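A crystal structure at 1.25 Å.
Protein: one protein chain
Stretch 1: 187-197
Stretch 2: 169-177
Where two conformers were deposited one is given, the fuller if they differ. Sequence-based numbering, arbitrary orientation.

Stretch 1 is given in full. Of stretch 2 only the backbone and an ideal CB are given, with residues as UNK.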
# COMPACT_ATOMS: atom_id res chain seq x y z
N VAL A 187 18.81 13.63 15.27
CA VAL A 187 17.98 14.81 15.05
C VAL A 187 16.90 14.79 16.10
O VAL A 187 16.74 13.78 16.78
CB VAL A 187 17.34 14.77 13.64
CG1 VAL A 187 18.36 14.85 12.56
CG2 VAL A 187 16.42 13.51 13.43
N GLN A 188 16.22 15.90 16.17
CA GLN A 188 14.96 16.02 16.94
C GLN A 188 13.94 16.77 16.07
O GLN A 188 14.31 17.37 15.03
CB GLN A 188 15.14 16.85 18.21
CG GLN A 188 15.36 18.29 17.93
CD GLN A 188 15.83 19.12 19.10
OE1 GLN A 188 17.01 19.41 19.23
NE2 GLN A 188 14.89 19.56 19.95
N VAL A 189 12.66 16.70 16.42
CA VAL A 189 11.66 17.34 15.58
C VAL A 189 10.72 18.23 16.37
O VAL A 189 10.02 17.77 17.26
CB VAL A 189 10.83 16.31 14.77
CG1 VAL A 189 9.88 17.02 13.82
CG2 VAL A 189 11.72 15.35 14.02
N GLN A 190 10.71 19.49 16.00
CA GLN A 190 9.88 20.50 16.62
C GLN A 190 8.43 20.35 16.15
O GLN A 190 8.16 19.99 15.00
CB GLN A 190 10.45 21.87 16.25
CG GLN A 190 9.72 23.06 16.84
CD GLN A 190 10.31 24.38 16.37
OE1 GLN A 190 10.91 24.46 15.31
NE2 GLN A 190 10.11 25.43 17.16
N ASP A 191 7.52 20.63 17.06
CA ASP A 191 6.09 20.69 16.75
C ASP A 191 5.87 21.52 15.49
O ASP A 191 6.47 22.56 15.31
CB ASP A 191 5.32 21.31 17.92
CG ASP A 191 3.88 21.65 17.56
OD1 ASP A 191 3.11 20.71 17.41
OD2 ASP A 191 3.56 22.83 17.42
N ILE A 192 4.96 21.03 14.65
CA ILE A 192 4.67 21.70 13.39
C ILE A 192 4.25 23.17 13.54
O ILE A 192 4.87 24.04 12.95
CB ILE A 192 3.65 20.88 12.56
CG1 ILE A 192 4.33 19.60 12.09
CG2 ILE A 192 3.15 21.70 11.36
CD1 ILE A 192 3.36 18.58 11.50
N VAL A 193 3.21 23.45 14.34
CA VAL A 193 2.75 24.84 14.55
C VAL A 193 3.84 25.73 15.15
O VAL A 193 4.05 26.87 14.73
CB VAL A 193 1.45 24.84 15.38
CG1 VAL A 193 1.09 26.21 15.93
CG2 VAL A 193 0.29 24.20 14.61
N GLU A 194 4.55 25.20 16.14
CA GLU A 194 5.62 25.96 16.80
C GLU A 194 6.76 26.26 15.84
O GLU A 194 7.22 27.37 15.78
CB GLU A 194 6.17 25.22 18.02
CG GLU A 194 5.24 25.18 19.20
CD GLU A 194 5.74 24.29 20.32
OE1 GLU A 194 6.94 23.98 20.35
OE2 GLU A 194 4.92 23.88 21.15
N SER A 195 7.08 25.37 14.96
CA SER A 195 8.08 25.62 13.89
C SER A 195 7.60 26.71 12.99
O SER A 195 8.39 27.60 12.55
CB SER A 195 8.49 24.30 13.21
OG SER A 195 9.04 24.57 11.95
N ALA A 196 6.33 26.67 12.61
CA ALA A 196 5.78 27.70 11.75
C ALA A 196 5.84 29.07 12.43
O ALA A 196 6.25 30.03 11.80
CB ALA A 196 4.34 27.35 11.35
N ASN A 197 5.43 29.13 13.70
CA ASN A 197 5.41 30.39 14.42
C ASN A 197 6.82 30.97 14.64
O ASN A 197 6.98 32.15 14.69
CB ASN A 197 4.63 30.24 15.72
CG ASN A 197 3.13 30.29 15.49
OD1 ASN A 197 2.67 30.85 14.52
ND2 ASN A 197 2.39 29.71 16.40
N UNK A 169 8.47 24.11 4.76
CA UNK A 169 7.99 22.73 4.81
C UNK A 169 8.02 22.15 6.21
O UNK A 169 8.81 22.54 7.03
CB UNK A 169 8.83 21.85 3.88
N UNK A 170 7.14 21.18 6.44
CA UNK A 170 6.98 20.49 7.72
C UNK A 170 6.78 18.99 7.55
O UNK A 170 6.15 18.56 6.61
CB UNK A 170 5.80 21.08 8.49
N UNK A 171 7.30 18.23 8.51
CA UNK A 171 7.13 16.77 8.54
C UNK A 171 6.60 16.37 9.93
O UNK A 171 6.79 17.08 10.89
CB UNK A 171 8.45 16.06 8.23
N UNK A 172 5.91 15.24 10.03
CA UNK A 172 5.38 14.88 11.36
C UNK A 172 6.50 14.49 12.34
O UNK A 172 7.46 13.84 11.97
CB UNK A 172 4.38 13.73 11.23
N UNK A 173 6.36 14.91 13.59
CA UNK A 173 7.36 14.57 14.61
C UNK A 173 7.47 13.07 14.88
O UNK A 173 8.47 12.65 15.43
CB UNK A 173 7.03 15.29 15.92
N UNK A 174 6.48 12.31 14.45
CA UNK A 174 6.44 10.88 14.62
C UNK A 174 7.53 10.15 13.83
O UNK A 174 7.68 8.95 13.99
CB UNK A 174 5.06 10.36 14.21
N UNK A 175 8.30 10.86 13.01
CA UNK A 175 9.44 10.21 12.33
C UNK A 175 10.43 9.67 13.38
O UNK A 175 11.15 8.75 13.13
CB UNK A 175 10.14 11.19 11.39
N UNK A 176 10.42 10.24 14.58
CA UNK A 176 11.31 9.78 15.65
C UNK A 176 10.93 8.37 16.10
O UNK A 176 11.76 7.65 16.62
CB UNK A 176 11.26 10.74 16.84
N UNK A 177 9.68 7.99 15.90
CA UNK A 177 9.21 6.63 16.14
C UNK A 177 9.38 5.76 14.89
O UNK A 177 9.97 4.71 14.94
CB UNK A 177 7.74 6.65 16.58

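Position 169 lies on an extended strand, with phi/psi of -131/154. Its ideal CB points away and finds nothing of stretch 1 within 5.5 Å. Stretch 1 sets no demand here. The deposited residue is Gly169, which has no side chain and makes no contact.

Position 170 is also extended, but its CA-to-CB bond points toward stretch 1. The ideal CB lies 4.0 Å from Ile192 CG2. Beyond it is the first part of the helix, with Ile192, Ser195 and Ala196. The surface is mostly apolar, with one hydroxyl. A large apolar or aromatic side chain would suit; leucine, methionine or phenylalanine could each reach. The deposited residue is Phe170. Its CG packs against Ile192 CG2 at 3.9 Å, and its CZ reaches Ala196 CB at 3.7 Å. Ser195 OG sits at the ring edge, 3.5 Å from Phe170 CE1.

Position 171 points away, and the backbone does not discriminate strongly. A beta-branched residue would fit the extended angles. It is Val171. Its contacts with stretch 1 run through the backbone: Val171 O lies 3.7 Å from Ile192 CG1.

Position 172 has phi -69 and psi 141, which suits proline and many others. The CB points away, 5.0 Å from Ile192 CD1. It is Pro172, the first residue of a type I turn; its CA is 4.2 Å from Ile192 CD1.

Position 173 is the second residue of that turn, with phi -64, a favoured place for proline. The CB points sideways, 3.9 Å from Val189 CG1. A compact apolar side chain would suit, and alanine is also plausible. It is Pro173. Its CA lies 3.6 Å from Val189 CG1, and its CD is 4.3 Å from Ile192 CD1.

Position 174 points away from stretch 1, so polar residues are acceptable. It is Gln174, whose NE2 is hydrogen-bonded elsewhere in the structure.

Position 175 points sideways, with its CB 5.2 Å from Val189 CG2. A longer apolar side chain could close that gap. It is Ile175, with chi1 p and chi2 t; its CD1 meets Val189 CG2 at 3.7 Å.

Position 176 points toward stretch 1, with its CB 5.4 Å from Val189 CG2. A long, flexible apolar side chain suits best; a leucine could meet Val189 but would hardly reach Val187. It is Met176, modelled as selenomethionine. Its SE lies 3.9 Å from Val187 CG2 and 4.0 Å from Val189 CG2, bridging the two valines.

Position 177 is out of reach, so stretch 1 imposes nothing. It is Thr177.

Stretch 2, residues 169-177: GFVPPQIMT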
# COMPACT_ATOMS: atom_id res chain seq x y z
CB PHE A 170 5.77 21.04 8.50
CG PHE A 170 5.73 22.53 8.55
CD1 PHE A 170 6.54 23.23 9.44
CD2 PHE A 170 4.91 23.23 7.70
CE1 PHE A 170 6.51 24.61 9.47
CE2 PHE A 170 4.87 24.61 7.73
CZ PHE A 170 5.68 25.30 8.62
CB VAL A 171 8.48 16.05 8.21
CG1 VAL A 171 9.46 16.16 9.38
CG2 VAL A 171 8.26 14.59 7.82
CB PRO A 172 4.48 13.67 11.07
CG PRO A 172 4.07 13.85 9.62
CD PRO A 172 5.35 14.37 8.98
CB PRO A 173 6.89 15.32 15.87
CG PRO A 173 5.91 16.29 15.42
CD PRO A 173 5.33 15.82 14.12
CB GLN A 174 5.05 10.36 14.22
CG GLN A 174 3.93 10.66 15.21
CD GLN A 174 3.45 12.10 15.17
OE1 GLN A 174 3.76 12.84 14.27
NE2 GLN A 174 2.68 12.48 16.17
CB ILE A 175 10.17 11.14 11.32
CG1 ILE A 175 10.79 12.35 12.01
CG2 ILE A 175 9.23 11.57 10.19
CD1 ILE A 175 11.72 13.18 11.06
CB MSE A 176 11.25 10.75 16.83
CG MSE A 176 11.78 12.15 16.53
SE MSE A 176 13.54 12.25 15.68
CE MSE A 176 14.59 11.15 16.88
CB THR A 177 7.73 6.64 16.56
OG1 THR A 177 7.61 7.36 17.78
CG2 THR A 177 7.19 5.23 16.77
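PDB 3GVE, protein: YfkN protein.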